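Local coordinates for protein multicopper oxidase (Arthrobacter sp. FB24, PDB 3GDC) that probably oxidises phenolic and related substrates as a copper-dependent, laccase-like enzyme, passing the electrons to dioxygen, which is reduced to water, at residues A[170-175]-A[187-192]; A[181-186]-A[272-277]; A[37-42]-A[88-93]; A[66-71]-A[76-81]; A[109-112]-A[116-119]. All blocks are in the same frame, centred on the assembly; numbering follows the deposited sequence.

Contacts 1 and 2 belong to the later cupredoxin-like half of the chain; contacts 3, 4 and 5 share the curled sheet of the earlier half. Contacts 1 to 4 are buried, though contact 2 has one exposed residue, Glu-274, and lies by a second subunit; contact 5 is only partly buried. Contacts 1 and 2 adjoin through paired strands 163-172 and 182-185 and a common calcium ion, mixing aromatic rings, a buried hydroxyl and carboxylates. Contacts 3 and 4 are aliphatic, with centres about 8 Å apart and strands 33-49 and 75-82 paired between them, but contact 3 adds copper-binding histidines. Contact 5 combines an isoleucine seal with a bridging water beside contact 3.

Contact 1 (A[170-175]-A[187-192]); sequences NGYNTD and GLPFHF. With CA (calcium ion), chain H.
Tyr-172 points its ring from the end of strand 163-172 straight at the backbone of Gly-187, and its hydroxyl closes the contact. With CG anti to its own carbonyl carbon (chi1 -67°), the ring swings across to the 187-192 segment, where Tyr-172 OH donates to Gly-187 O at 2.6 Å. The carbonyl oxygen lies at the ring edge, near its plane; seen from the acceptor the hydroxyl sits at 118° to the C=O bond and is tilted 21° from the carbonyl plane. Farther round the ring Tyr-172 CE2 meets Pro-189 CD at 4.3 Å, an oblique, looser apolar touch. A phenylalanine in place of Tyr-172 would probably keep that touch on the proline but leave the buried Gly-187 carbonyl without its hydroxyl donor. Gly-187 itself adopts backbone angles at which a CB would press on the preceding carbonyl oxygen, so that only a residue without CB fits easily. Beyond it Leu-188 to His-191 form a type II beta turn, closed by His-191 N to Leu-188 O at 3.2 Å, and Phe-190 takes the N-cap position of helix 191-194. At the other end the chain leaves the strand for calcium, bound by Asn-173 OD1 at 2.4 Å and Asp-175 OD1 at 2.5 Å; Gly-176, Asp-179 and Glu-181 complete the site. The whole is a buried tyrosine hydroxyl bonded to a backbone carbonyl, beside a calcium-binding loop at the margin of a cupredoxin-like beta sandwich.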
# COMPACT_ATOMS: atom_id res chain seq x y z
N ASN A 170 14.69 7.06 -3.92
CA ASN A 170 15.60 5.95 -3.71
C ASN A 170 16.17 5.90 -2.29
O ASN A 170 15.79 6.71 -1.43
CB ASN A 170 16.76 5.99 -4.72
CG ASN A 170 17.71 7.18 -4.48
OD1 ASN A 170 17.51 7.94 -3.54
ND2 ASN A 170 18.74 7.32 -5.32
N GLY A 171 17.06 4.94 -2.08
CA GLY A 171 17.74 4.77 -0.80
C GLY A 171 19.18 4.41 -1.06
O GLY A 171 19.53 3.88 -2.12
N TYR A 172 20.03 4.69 -0.07
CA TYR A 172 21.44 4.37 -0.16
C TYR A 172 21.84 3.49 1.01
O TYR A 172 21.71 3.89 2.17
CB TYR A 172 22.30 5.63 -0.18
CG TYR A 172 22.11 6.45 -1.44
CD1 TYR A 172 22.62 6.01 -2.66
CD2 TYR A 172 21.39 7.64 -1.41
CE1 TYR A 172 22.43 6.74 -3.83
CE2 TYR A 172 21.19 8.39 -2.57
CZ TYR A 172 21.72 7.93 -3.78
OH TYR A 172 21.53 8.63 -4.93
N ASN A 173 22.29 2.29 0.67
CA ASN A 173 22.82 1.32 1.61
C ASN A 173 24.34 1.47 1.61
O ASN A 173 25.03 0.97 0.71
CB ASN A 173 22.38 -0.09 1.21
CG ASN A 173 22.86 -1.17 2.17
OD1 ASN A 173 23.59 -0.89 3.13
ND2 ASN A 173 22.44 -2.40 1.93
N THR A 174 24.85 2.18 2.61
CA THR A 174 26.26 2.55 2.62
C THR A 174 27.15 1.60 3.44
O THR A 174 28.36 1.54 3.20
CB THR A 174 26.45 4.00 3.13
OG1 THR A 174 26.01 4.08 4.48
CG2 THR A 174 25.64 4.98 2.28
N ASP A 175 26.58 0.87 4.39
CA ASP A 175 27.39 0.08 5.33
C ASP A 175 27.12 -1.42 5.28
O ASP A 175 27.49 -2.16 6.20
CB ASP A 175 27.26 0.62 6.77
CG ASP A 175 25.84 0.53 7.33
OD1 ASP A 175 25.04 -0.33 6.88
OD2 ASP A 175 25.52 1.33 8.24
N GLY A 187 18.52 11.76 -6.18
CA GLY A 187 19.92 11.42 -6.03
C GLY A 187 20.64 11.86 -4.77
O GLY A 187 21.54 11.15 -4.32
N LEU A 188 20.28 13.02 -4.22
CA LEU A 188 21.02 13.58 -3.09
C LEU A 188 20.13 13.91 -1.90
O LEU A 188 19.23 14.74 -2.01
CB LEU A 188 21.77 14.84 -3.50
CG LEU A 188 22.86 14.78 -4.57
CD1 LEU A 188 23.40 16.21 -4.74
CD2 LEU A 188 23.95 13.80 -4.17
N PRO A 189 20.38 13.26 -0.75
CA PRO A 189 19.66 13.55 0.48
C PRO A 189 19.60 15.05 0.76
O PRO A 189 20.62 15.74 0.67
CB PRO A 189 20.52 12.85 1.53
CG PRO A 189 21.06 11.67 0.80
CD PRO A 189 21.37 12.18 -0.56
N PHE A 190 18.39 15.53 1.05
CA PHE A 190 18.12 16.94 1.44
C PHE A 190 18.43 18.02 0.39
O PHE A 190 18.37 19.22 0.72
CB PHE A 190 18.84 17.31 2.74
CG PHE A 190 18.54 16.41 3.90
CD1 PHE A 190 17.28 16.39 4.49
CD2 PHE A 190 19.54 15.62 4.46
CE1 PHE A 190 17.01 15.57 5.59
CE2 PHE A 190 19.28 14.80 5.56
CZ PHE A 190 18.02 14.77 6.13
N HIS A 191 18.72 17.64 -0.85
CA HIS A 191 19.03 18.64 -1.88
C HIS A 191 17.94 19.71 -2.02
O HIS A 191 18.26 20.92 -2.14
CB HIS A 191 19.32 17.97 -3.23
CG HIS A 191 19.44 18.93 -4.38
ND1 HIS A 191 20.62 19.58 -4.68
CD2 HIS A 191 18.53 19.35 -5.29
CE1 HIS A 191 20.42 20.36 -5.73
NE2 HIS A 191 19.17 20.24 -6.12
N PHE A 192 16.68 19.29 -2.02
CA PHE A 192 15.57 20.23 -2.25
C PHE A 192 15.18 21.03 -0.99
O PHE A 192 14.27 21.86 -1.03
CB PHE A 192 14.37 19.52 -2.90
CG PHE A 192 14.69 18.96 -4.27
CD1 PHE A 192 14.85 19.81 -5.37
CD2 PHE A 192 14.87 17.59 -4.45
CE1 PHE A 192 15.15 19.31 -6.64
CE2 PHE A 192 15.17 17.06 -5.73
CZ PHE A 192 15.31 17.93 -6.82
CA CA H . 23.04 -0.66 5.48

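Contact 2 (A[181-186]-A[272-277]). With CA (calcium ion), chain H.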
# COMPACT_ATOMS: atom_id res chain seq x y z
N GLU A 181 20.79 3.73 4.83
CA GLU A 181 21.33 4.75 5.74
C GLU A 181 20.88 6.15 5.34
O GLU A 181 20.75 7.05 6.19
CB GLU A 181 22.86 4.66 5.79
CG GLU A 181 23.40 3.51 6.64
CD GLU A 181 23.04 2.13 6.11
OE1 GLU A 181 23.46 1.80 4.98
OE2 GLU A 181 22.35 1.36 6.83
N PHE A 182 20.63 6.34 4.03
CA PHE A 182 20.11 7.60 3.52
C PHE A 182 19.01 7.38 2.47
O PHE A 182 18.88 6.29 1.90
CB PHE A 182 21.22 8.46 2.90
CG PHE A 182 22.32 8.80 3.87
CD1 PHE A 182 22.17 9.87 4.76
CD2 PHE A 182 23.47 8.04 3.93
CE1 PHE A 182 23.18 10.17 5.68
CE2 PHE A 182 24.49 8.34 4.85
CZ PHE A 182 24.33 9.41 5.72
N TYR A 183 18.24 8.43 2.23
CA TYR A 183 17.12 8.41 1.28
C TYR A 183 17.15 9.68 0.47
O TYR A 183 17.66 10.70 0.93
CB TYR A 183 15.79 8.29 2.01
CG TYR A 183 15.67 7.03 2.85
CD1 TYR A 183 15.05 5.89 2.34
CD2 TYR A 183 16.21 6.96 4.14
CE1 TYR A 183 14.94 4.72 3.09
CE2 TYR A 183 16.12 5.79 4.90
CZ TYR A 183 15.48 4.68 4.37
OH TYR A 183 15.37 3.53 5.12
N SER A 184 16.64 9.64 -0.76
CA SER A 184 16.64 10.86 -1.55
C SER A 184 15.49 10.88 -2.54
O SER A 184 14.85 9.86 -2.77
CB SER A 184 17.99 11.05 -2.28
OG SER A 184 17.99 10.46 -3.58
N VAL A 185 15.22 12.08 -3.06
CA VAL A 185 14.52 12.20 -4.33
C VAL A 185 15.51 12.77 -5.35
O VAL A 185 16.13 13.82 -5.13
CB VAL A 185 13.20 13.02 -4.24
CG1 VAL A 185 13.36 14.30 -3.41
CG2 VAL A 185 12.69 13.36 -5.64
N ASN A 186 15.68 12.05 -6.45
CA ASN A 186 16.61 12.47 -7.51
C ASN A 186 18.10 12.51 -7.20
O ASN A 186 18.87 13.18 -7.88
CB ASN A 186 16.11 13.78 -8.17
CG ASN A 186 14.89 13.55 -9.02
OD1 ASN A 186 14.48 12.40 -9.23
ND2 ASN A 186 14.29 14.63 -9.52
N LYS A 272 6.68 8.65 5.79
CA LYS A 272 7.41 7.74 6.67
C LYS A 272 8.55 8.56 7.26
O LYS A 272 9.55 8.84 6.59
CB LYS A 272 7.93 6.53 5.89
CG LYS A 272 8.65 5.51 6.77
CD LYS A 272 7.71 4.39 7.16
CE LYS A 272 8.03 3.85 8.54
NZ LYS A 272 9.47 3.59 8.79
N THR A 273 8.39 8.95 8.52
CA THR A 273 9.26 9.93 9.18
C THR A 273 10.76 9.55 9.19
O THR A 273 11.60 10.42 9.00
CB THR A 273 8.76 10.25 10.62
OG1 THR A 273 9.09 9.19 11.52
CG2 THR A 273 7.25 10.45 10.60
N GLU A 274 11.06 8.27 9.39
CA GLU A 274 12.41 7.73 9.29
C GLU A 274 13.11 8.14 7.99
O GLU A 274 14.30 8.51 8.00
CB GLU A 274 12.33 6.20 9.38
CG GLU A 274 13.65 5.45 9.28
CD GLU A 274 13.47 3.94 9.11
OE1 GLU A 274 14.50 3.23 9.07
OE2 GLU A 274 12.31 3.45 9.03
N PHE A 275 12.38 8.06 6.87
CA PHE A 275 12.97 8.34 5.56
C PHE A 275 13.20 9.83 5.38
O PHE A 275 14.21 10.25 4.82
CB PHE A 275 12.07 7.86 4.41
CG PHE A 275 11.75 6.39 4.43
CD1 PHE A 275 12.42 5.50 5.27
CD2 PHE A 275 10.78 5.88 3.56
CE1 PHE A 275 12.11 4.14 5.27
CE2 PHE A 275 10.45 4.52 3.56
CZ PHE A 275 11.11 3.66 4.42
N ALA A 276 12.21 10.61 5.82
CA ALA A 276 12.26 12.07 5.75
C ALA A 276 13.49 12.62 6.46
O ALA A 276 14.22 13.45 5.91
CB ALA A 276 10.98 12.68 6.32
N GLU A 277 13.74 12.11 7.67
CA GLU A 277 14.81 12.61 8.52
C GLU A 277 16.19 12.14 8.07
O GLU A 277 17.22 12.63 8.54
CB GLU A 277 14.53 12.27 10.00
CG GLU A 277 13.29 13.01 10.53
CD GLU A 277 13.31 13.23 12.03
OE1 GLU A 277 12.89 14.33 12.47
OE2 GLU A 277 13.72 12.30 12.77
CA CA H . 23.04 -0.66 5.48
O HOH W 1 16.63 2.87 7.56
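Tyr-183 and Phe-275 lie ring against ring, joining edge strand 182-185 to the short helix 273-276. The helix segment starts with Lys-272 at the N-cap position; its carbonyl oxygen accepts from the backbone N of both Phe-275 and Ala-276. Lys-272 CG lies above the centre of one face of the Phe-275 ring, while Lys-272 NZ forms a salt bridge with Glu-274 OE2 at 2.9 Å. Thr-273 OG1 is hydrogen-bonded to Glu-214 of a second subunit. Glu-274 leaves the helix with CG anti to its backbone N (chi1 179°) and stays extended, which carries its OE1 to a water that also meets Tyr-183 OH, at 2.6 Å from the carboxylate oxygen and 2.8 Å from the hydroxyl. That hydroxyl is further bonded to Asp-216. Phe-275 presents its other face to Tyr-183: an offset stack with centroids 4.3 Å apart and planes at 23°. Phe-275 CA adds a CH-pi contact over the same tyrosine face. A leucine in place of Tyr-183 would probably lose the flat stack on Phe-275 and leave Asp-216 and the bridging water without their hydroxyl partner. Glu-277 closes the segment, bonded to Leu-138 N of the second subunit. On the strand side Glu-181 chelates calcium and, with Phe-182, faces Tyr-172 in a classic beta bulge. The contact is thus an offset aromatic stack joining the edge strand of a six-stranded sheet to a short helix near the subunit boundary.

Contact 3 (A[37-42]-A[88-93]). With CU (copper (II) ion), chain D; CU (copper (II) ion), chain E.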
# COMPACT_ATOMS: atom_id res chain seq x y z
N TRP A 37 18.88 5.98 -27.99
CA TRP A 37 19.74 6.49 -26.94
C TRP A 37 20.95 5.61 -26.79
O TRP A 37 20.88 4.40 -27.04
CB TRP A 37 19.01 6.48 -25.59
CG TRP A 37 17.79 7.32 -25.47
CD1 TRP A 37 17.72 8.59 -25.00
CD2 TRP A 37 16.44 6.92 -25.76
NE1 TRP A 37 16.41 9.02 -25.00
CE2 TRP A 37 15.61 8.01 -25.46
CE3 TRP A 37 15.86 5.74 -26.26
CZ2 TRP A 37 14.22 7.97 -25.63
CZ3 TRP A 37 14.47 5.70 -26.43
CH2 TRP A 37 13.67 6.81 -26.11
N ASP A 38 22.06 6.20 -26.35
CA ASP A 38 23.22 5.43 -25.92
C ASP A 38 23.28 5.48 -24.40
O ASP A 38 23.30 6.56 -23.80
CB ASP A 38 24.52 6.03 -26.47
CG ASP A 38 24.51 6.15 -27.97
OD1 ASP A 38 24.03 5.21 -28.63
OD2 ASP A 38 24.97 7.20 -28.47
N ILE A 39 23.31 4.30 -23.78
CA ILE A 39 23.35 4.19 -22.32
C ILE A 39 24.55 3.32 -21.97
O ILE A 39 24.72 2.22 -22.53
CB ILE A 39 22.02 3.60 -21.77
CG1 ILE A 39 20.84 4.55 -22.05
CG2 ILE A 39 22.14 3.28 -20.27
CD1 ILE A 39 19.49 4.15 -21.41
N VAL A 40 25.37 3.80 -21.04
CA VAL A 40 26.57 3.07 -20.62
C VAL A 40 26.52 2.82 -19.12
O VAL A 40 26.29 3.76 -18.35
CB VAL A 40 27.86 3.86 -20.97
CG1 VAL A 40 29.10 3.07 -20.55
CG2 VAL A 40 27.93 4.19 -22.47
N ALA A 41 26.73 1.57 -18.69
CA ALA A 41 26.87 1.29 -17.25
C ALA A 41 28.30 1.60 -16.82
O ALA A 41 29.27 1.12 -17.42
CB ALA A 41 26.47 -0.15 -16.91
N VAL A 42 28.43 2.46 -15.82
CA VAL A 42 29.76 2.91 -15.38
C VAL A 42 29.83 2.91 -13.86
O VAL A 42 28.89 3.35 -13.19
CB VAL A 42 30.12 4.34 -15.91
CG1 VAL A 42 30.14 4.39 -17.42
CG2 VAL A 42 29.17 5.39 -15.38
N HIS A 88 25.88 -6.72 -16.28
CA HIS A 88 24.69 -5.92 -16.03
C HIS A 88 23.70 -6.13 -17.18
O HIS A 88 24.04 -6.69 -18.23
CB HIS A 88 25.04 -4.41 -15.95
CG HIS A 88 25.92 -4.04 -14.79
ND1 HIS A 88 25.54 -4.21 -13.48
CD2 HIS A 88 27.17 -3.51 -14.76
CE1 HIS A 88 26.52 -3.81 -12.68
NE2 HIS A 88 27.51 -3.37 -13.44
N THR A 89 22.46 -5.68 -16.97
CA THR A 89 21.47 -5.65 -18.03
C THR A 89 20.67 -4.34 -17.94
O THR A 89 20.90 -3.51 -17.03
CB THR A 89 20.47 -6.85 -17.94
OG1 THR A 89 19.59 -6.65 -16.83
CG2 THR A 89 21.18 -8.20 -17.78
N ILE A 90 19.74 -4.15 -18.86
CA ILE A 90 18.66 -3.21 -18.65
C ILE A 90 17.35 -3.94 -18.84
O ILE A 90 17.06 -4.48 -19.92
CB ILE A 90 18.66 -1.98 -19.59
CG1 ILE A 90 20.04 -1.31 -19.67
CG2 ILE A 90 17.57 -0.98 -19.16
CD1 ILE A 90 20.11 -0.12 -20.66
N HIS A 91 16.56 -3.96 -17.77
CA HIS A 91 15.21 -4.47 -17.81
C HIS A 91 14.22 -3.30 -17.80
O HIS A 91 14.19 -2.50 -16.85
CB HIS A 91 14.95 -5.39 -16.62
CG HIS A 91 13.52 -5.76 -16.48
ND1 HIS A 91 12.86 -6.53 -17.41
CD2 HIS A 91 12.61 -5.42 -15.54
CE1 HIS A 91 11.60 -6.67 -17.04
NE2 HIS A 91 11.42 -6.00 -15.91
N PHE A 92 13.42 -3.20 -18.85
CA PHE A 92 12.43 -2.14 -18.93
C PHE A 92 11.07 -2.58 -18.40
O PHE A 92 10.66 -3.73 -18.58
CB PHE A 92 12.26 -1.67 -20.39
CG PHE A 92 13.33 -0.73 -20.84
CD1 PHE A 92 13.11 0.65 -20.80
CD2 PHE A 92 14.55 -1.20 -21.29
CE1 PHE A 92 14.09 1.54 -21.22
CE2 PHE A 92 15.55 -0.31 -21.71
CZ PHE A 92 15.32 1.06 -21.67
N HIS A 93 10.37 -1.66 -17.75
CA HIS A 93 8.95 -1.83 -17.46
C HIS A 93 8.22 -1.28 -18.67
O HIS A 93 8.27 -0.09 -18.95
CB HIS A 93 8.55 -1.09 -16.18
CG HIS A 93 8.93 -1.79 -14.92
ND1 HIS A 93 8.01 -2.13 -13.95
CD2 HIS A 93 10.13 -2.24 -14.47
CE1 HIS A 93 8.63 -2.73 -12.95
NE2 HIS A 93 9.92 -2.82 -13.24
CU CU D . 23.72 -4.88 -12.79
CU CU E . 11.17 -3.63 -11.86
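Ile-39 and Ile-90 meet between strand 33-49 and the 88-93 segment, and with Ala-41 and His-88 they make up the close part of the contact. Ile-39 CG2 touches Ile-90 CD1 at 4.0 Å, the two branched chains crossing at a slant so that a side methyl of one receives the end methyl of the other. Ala-41 CB stands 4.0 Å from His-88 CD2, approaching that ring obliquely. All four residues are buried. Toward the 37 end the fit is slacker: Trp-37 and Phe-92 both turn inward but do not meet across the segments. On the outer face Asp-38 is exposed and forms a salt bridge with Arg-24, while Val-40 and Val-42 point away from the 88-93 segment. In His-88 chi1 (-64°) carries the ring out, and its turn at chi2 (-63°) puts CD2 on the Ala-41 side and ND1 on a copper ion at 2.1 Å; Cys-133 and His-141 complete this site, as in a type 1 centre. Along the same segment His-93 NE2 binds a second copper at 2.0 Å, shared with His-132 and with His-271 of a third subunit, and His-91 binds a further copper together with His-222 of that subunit. Apolar contact with strand 33-49 and metal bonds thus fall on different atoms of one short segment: methyl and ring carbons give weak dispersion, imidazole nitrogens bind copper.

Contact 4 (A[66-71]-A[76-81])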
# COMPACT_ATOMS: atom_id res chain seq x y z
N PRO A 66 19.40 8.27 -16.91
CA PRO A 66 18.64 9.14 -17.81
C PRO A 66 17.13 8.90 -17.72
O PRO A 66 16.68 7.74 -17.62
CB PRO A 66 19.14 8.73 -19.20
CG PRO A 66 20.53 8.24 -18.96
CD PRO A 66 20.53 7.62 -17.59
N THR A 67 16.35 9.97 -17.73
CA THR A 67 14.92 9.83 -17.84
C THR A 67 14.58 9.78 -19.33
O THR A 67 14.67 10.80 -20.01
CB THR A 67 14.18 10.99 -17.15
OG1 THR A 67 14.58 11.04 -15.77
CG2 THR A 67 12.68 10.77 -17.23
N LEU A 68 14.25 8.60 -19.82
CA LEU A 68 13.94 8.44 -21.25
C LEU A 68 12.51 8.88 -21.52
O LEU A 68 11.59 8.55 -20.76
CB LEU A 68 14.17 6.98 -21.69
CG LEU A 68 15.49 6.32 -21.30
CD1 LEU A 68 15.52 4.90 -21.84
CD2 LEU A 68 16.74 7.08 -21.76
N TRP A 69 12.33 9.64 -22.60
CA TRP A 69 11.01 10.16 -22.97
C TRP A 69 10.69 9.74 -24.41
O TRP A 69 11.52 9.90 -25.30
CB TRP A 69 10.99 11.69 -22.85
CG TRP A 69 9.64 12.30 -23.10
CD1 TRP A 69 8.72 12.66 -22.15
CD2 TRP A 69 9.05 12.60 -24.37
NE1 TRP A 69 7.59 13.18 -22.76
CE2 TRP A 69 7.77 13.15 -24.12
CE3 TRP A 69 9.48 12.47 -25.70
CZ2 TRP A 69 6.91 13.57 -25.15
CZ3 TRP A 69 8.62 12.88 -26.72
CH2 TRP A 69 7.36 13.42 -26.44
N ALA A 70 9.51 9.18 -24.61
CA ALA A 70 9.06 8.82 -25.96
C ALA A 70 7.58 9.12 -26.12
O ALA A 70 6.87 9.36 -25.14
CB ALA A 70 9.34 7.37 -26.23
N ARG A 71 7.10 9.13 -27.37
CA ARG A 71 5.68 9.21 -27.62
C ARG A 71 5.13 7.83 -27.95
O ARG A 71 5.78 7.03 -28.63
CB ARG A 71 5.42 10.18 -28.77
CG ARG A 71 4.00 10.68 -28.85
CD ARG A 71 3.63 10.76 -30.30
NE ARG A 71 2.84 11.94 -30.62
CZ ARG A 71 2.57 12.32 -31.87
NH1 ARG A 71 3.03 11.62 -32.89
NH2 ARG A 71 1.84 13.41 -32.08
N LEU A 76 11.73 2.22 -30.55
CA LEU A 76 12.82 2.58 -29.63
C LEU A 76 14.03 1.67 -29.78
O LEU A 76 13.90 0.46 -29.98
CB LEU A 76 12.35 2.56 -28.16
CG LEU A 76 11.07 3.32 -27.79
CD1 LEU A 76 10.85 3.29 -26.27
CD2 LEU A 76 11.08 4.75 -28.29
N ARG A 77 15.21 2.27 -29.66
CA ARG A 77 16.48 1.55 -29.61
C ARG A 77 17.33 2.11 -28.49
O ARG A 77 17.64 3.31 -28.47
CB ARG A 77 17.24 1.65 -30.93
CG ARG A 77 16.58 0.93 -32.09
CD ARG A 77 17.45 0.98 -33.33
NE ARG A 77 16.72 0.48 -34.49
CZ ARG A 77 17.08 0.70 -35.75
NH1 ARG A 77 18.16 1.42 -36.04
NH2 ARG A 77 16.35 0.19 -36.73
N ILE A 78 17.69 1.25 -27.54
CA ILE A 78 18.62 1.63 -26.49
C ILE A 78 19.91 0.87 -26.69
O ILE A 78 19.94 -0.35 -26.53
CB ILE A 78 18.05 1.32 -25.09
CG1 ILE A 78 16.75 2.11 -24.85
CG2 ILE A 78 19.09 1.59 -24.01
CD1 ILE A 78 16.94 3.55 -24.58
N HIS A 79 20.97 1.59 -27.04
CA HIS A 79 22.28 1.01 -27.31
C HIS A 79 23.05 0.98 -26.00
O HIS A 79 23.61 1.99 -25.57
CB HIS A 79 23.04 1.84 -28.35
CG HIS A 79 22.26 2.06 -29.61
ND1 HIS A 79 22.11 1.08 -30.56
CD2 HIS A 79 21.57 3.14 -30.05
CE1 HIS A 79 21.35 1.55 -31.55
NE2 HIS A 79 21.01 2.79 -31.26
N PHE A 80 23.03 -0.19 -25.37
CA PHE A 80 23.63 -0.39 -24.06
C PHE A 80 25.06 -0.89 -24.19
O PHE A 80 25.33 -1.83 -24.94
CB PHE A 80 22.79 -1.41 -23.27
CG PHE A 80 23.32 -1.70 -21.89
CD1 PHE A 80 23.60 -0.67 -21.00
CD2 PHE A 80 23.52 -3.02 -21.47
CE1 PHE A 80 24.07 -0.94 -19.71
CE2 PHE A 80 23.99 -3.30 -20.19
CZ PHE A 80 24.27 -2.26 -19.31
N THR A 81 25.98 -0.24 -23.47
CA THR A 81 27.35 -0.74 -23.33
C THR A 81 27.66 -0.88 -21.84
O THR A 81 27.35 0.01 -21.04
CB THR A 81 28.39 0.19 -23.99
OG1 THR A 81 28.13 0.28 -25.39
CG2 THR A 81 29.82 -0.33 -23.79
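Leu-68 and Ile-78 reach toward each other tip to tip across the interior, Leu-68 CD1 standing 3.4 Å from Ile-78 CD1. Their conformations differ. Leu-68 is drawn out, with CD1 anti to CA (chi2 -180°), and so extends its full length from strand 67-71. Ile-78 instead folds its longer branch: CG1 lies anti to the carbonyl carbon, but CD1 bends back beside CA (chi2 -75°) rather than stretching straight ahead. Trp-37 from strand 33-49 packs on both chains, and presses so closely on Ile-78 CD1 that the modelled position of this methyl, and with it the short distance to Leu-68, is doubtful. The second meeting is easier. Leu-76 meets Ala-70 CB with its CD2 branch at 3.8 Å, and Ala-123 lies against both residues. The small alanine suits the branched leucine here, since the backbones are 8.2 Å apart between Ala-70 CA and Leu-76 CA; between Leu-68 CA and Ile-78 CA they stand 9.8 Å apart, and two longer chains span the distance. The strands bond to other neighbours and meet each other through side chains alone, as in a beta arch. With purely aliphatic groups in a buried setting, the attraction is hydrophobic and depends on shape.

Contact 5 (A[109-112]-A[116-119])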
# COMPACT_ATOMS: atom_id res chain seq x y z
N GLY A 109 20.60 -12.20 -22.51
CA GLY A 109 20.80 -12.29 -21.06
C GLY A 109 21.80 -11.28 -20.51
O GLY A 109 21.76 -10.10 -20.88
N SER A 110 22.69 -11.74 -19.62
CA SER A 110 23.69 -10.87 -19.00
C SER A 110 24.62 -10.23 -20.02
O SER A 110 25.10 -10.90 -20.94
CB SER A 110 24.53 -11.64 -17.98
OG SER A 110 23.72 -12.21 -16.97
N ILE A 111 24.84 -8.93 -19.88
CA ILE A 111 25.79 -8.23 -20.73
C ILE A 111 27.10 -8.12 -19.97
O ILE A 111 27.17 -7.47 -18.93
CB ILE A 111 25.29 -6.82 -21.19
CG1 ILE A 111 23.87 -6.88 -21.78
CG2 ILE A 111 26.31 -6.15 -22.13
CD1 ILE A 111 23.62 -7.97 -22.86
N ALA A 112 28.14 -8.79 -20.47
CA ALA A 112 29.44 -8.82 -19.81
C ALA A 112 30.17 -7.48 -19.87
O ALA A 112 29.91 -6.66 -20.75
CB ALA A 112 30.31 -9.94 -20.41
N SER A 116 28.27 -5.01 -25.52
CA SER A 116 27.18 -4.11 -25.89
C SER A 116 25.97 -4.88 -26.41
O SER A 116 26.11 -5.98 -26.96
CB SER A 116 27.64 -3.10 -26.95
OG SER A 116 28.64 -2.23 -26.45
N PHE A 117 24.78 -4.30 -26.25
CA PHE A 117 23.55 -4.88 -26.74
C PHE A 117 22.55 -3.77 -27.00
O PHE A 117 22.44 -2.83 -26.21
CB PHE A 117 22.96 -5.87 -25.73
CG PHE A 117 21.74 -6.59 -26.22
CD1 PHE A 117 21.86 -7.71 -27.05
CD2 PHE A 117 20.46 -6.16 -25.86
CE1 PHE A 117 20.73 -8.38 -27.51
CE2 PHE A 117 19.32 -6.83 -26.32
CZ PHE A 117 19.45 -7.94 -27.15
N THR A 118 21.83 -3.88 -28.11
CA THR A 118 20.76 -2.94 -28.42
C THR A 118 19.39 -3.52 -28.06
O THR A 118 18.92 -4.48 -28.68
CB THR A 118 20.81 -2.48 -29.89
OG1 THR A 118 22.08 -1.90 -30.16
CG2 THR A 118 19.71 -1.45 -30.17
N TYR A 119 18.75 -2.91 -27.06
CA TYR A 119 17.36 -3.22 -26.72
C TYR A 119 16.46 -2.49 -27.70
O TYR A 119 16.65 -1.30 -27.94
CB TYR A 119 17.03 -2.80 -25.28
CG TYR A 119 17.85 -3.54 -24.26
CD1 TYR A 119 17.45 -4.80 -23.81
CD2 TYR A 119 19.02 -2.99 -23.74
CE1 TYR A 119 18.22 -5.50 -22.87
CE2 TYR A 119 19.79 -3.67 -22.81
CZ TYR A 119 19.37 -4.92 -22.38
OH TYR A 119 20.13 -5.61 -21.46
O HOH W 2 20.05 -8.33 -21.84
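Segment 109-112 is an irregular loop that leads into strand 116-122, nearest to it where Ile-111 CA is 6.7 Å from Ser-116 CA, and Gly-109 begins it with positive phi, a conformation glycine adopts readily. Ile-111 does most of the touching. Its CG1 branch lies anti to the carbonyl carbon and bends again at chi2 (-49°), and CD1, CG2 and CG1 each come nearest to a different residue: Ile-111 CD1 meets Phe-117 CB at 3.6 Å, CG2 lies 4.1 Å from Ser-116 N, and CG1 lies 4.0 Å from Tyr-119 OH. Against Phe-117 it crosses at about a right angle, touching the root of that side chain more than its ring, since Phe-117 starts toward the loop but its end leads off. Phe-117, with CG anti to its backbone N (chi1 -175°), turns instead over Tyr-119, CD2 lying above the centre of that ring. Phe-80 of the neighbouring strand packs on both Ile-111 and Tyr-119. The polar thread of the contact runs through a water, 2.6 Å from Gly-109 O, to which it donates, and 2.7 Å from Tyr-119 OH. That hydroxyl also accepts from Ile-90 N, while backbone Ile-111 N bonds to His-88 O. The chemistry is therefore divided: one isoleucine seals the loop to the strand by shape, and the tyrosine hydroxyl gathers a water and a backbone N-H, linking the loop to the segment that carries the copper ligand His-88.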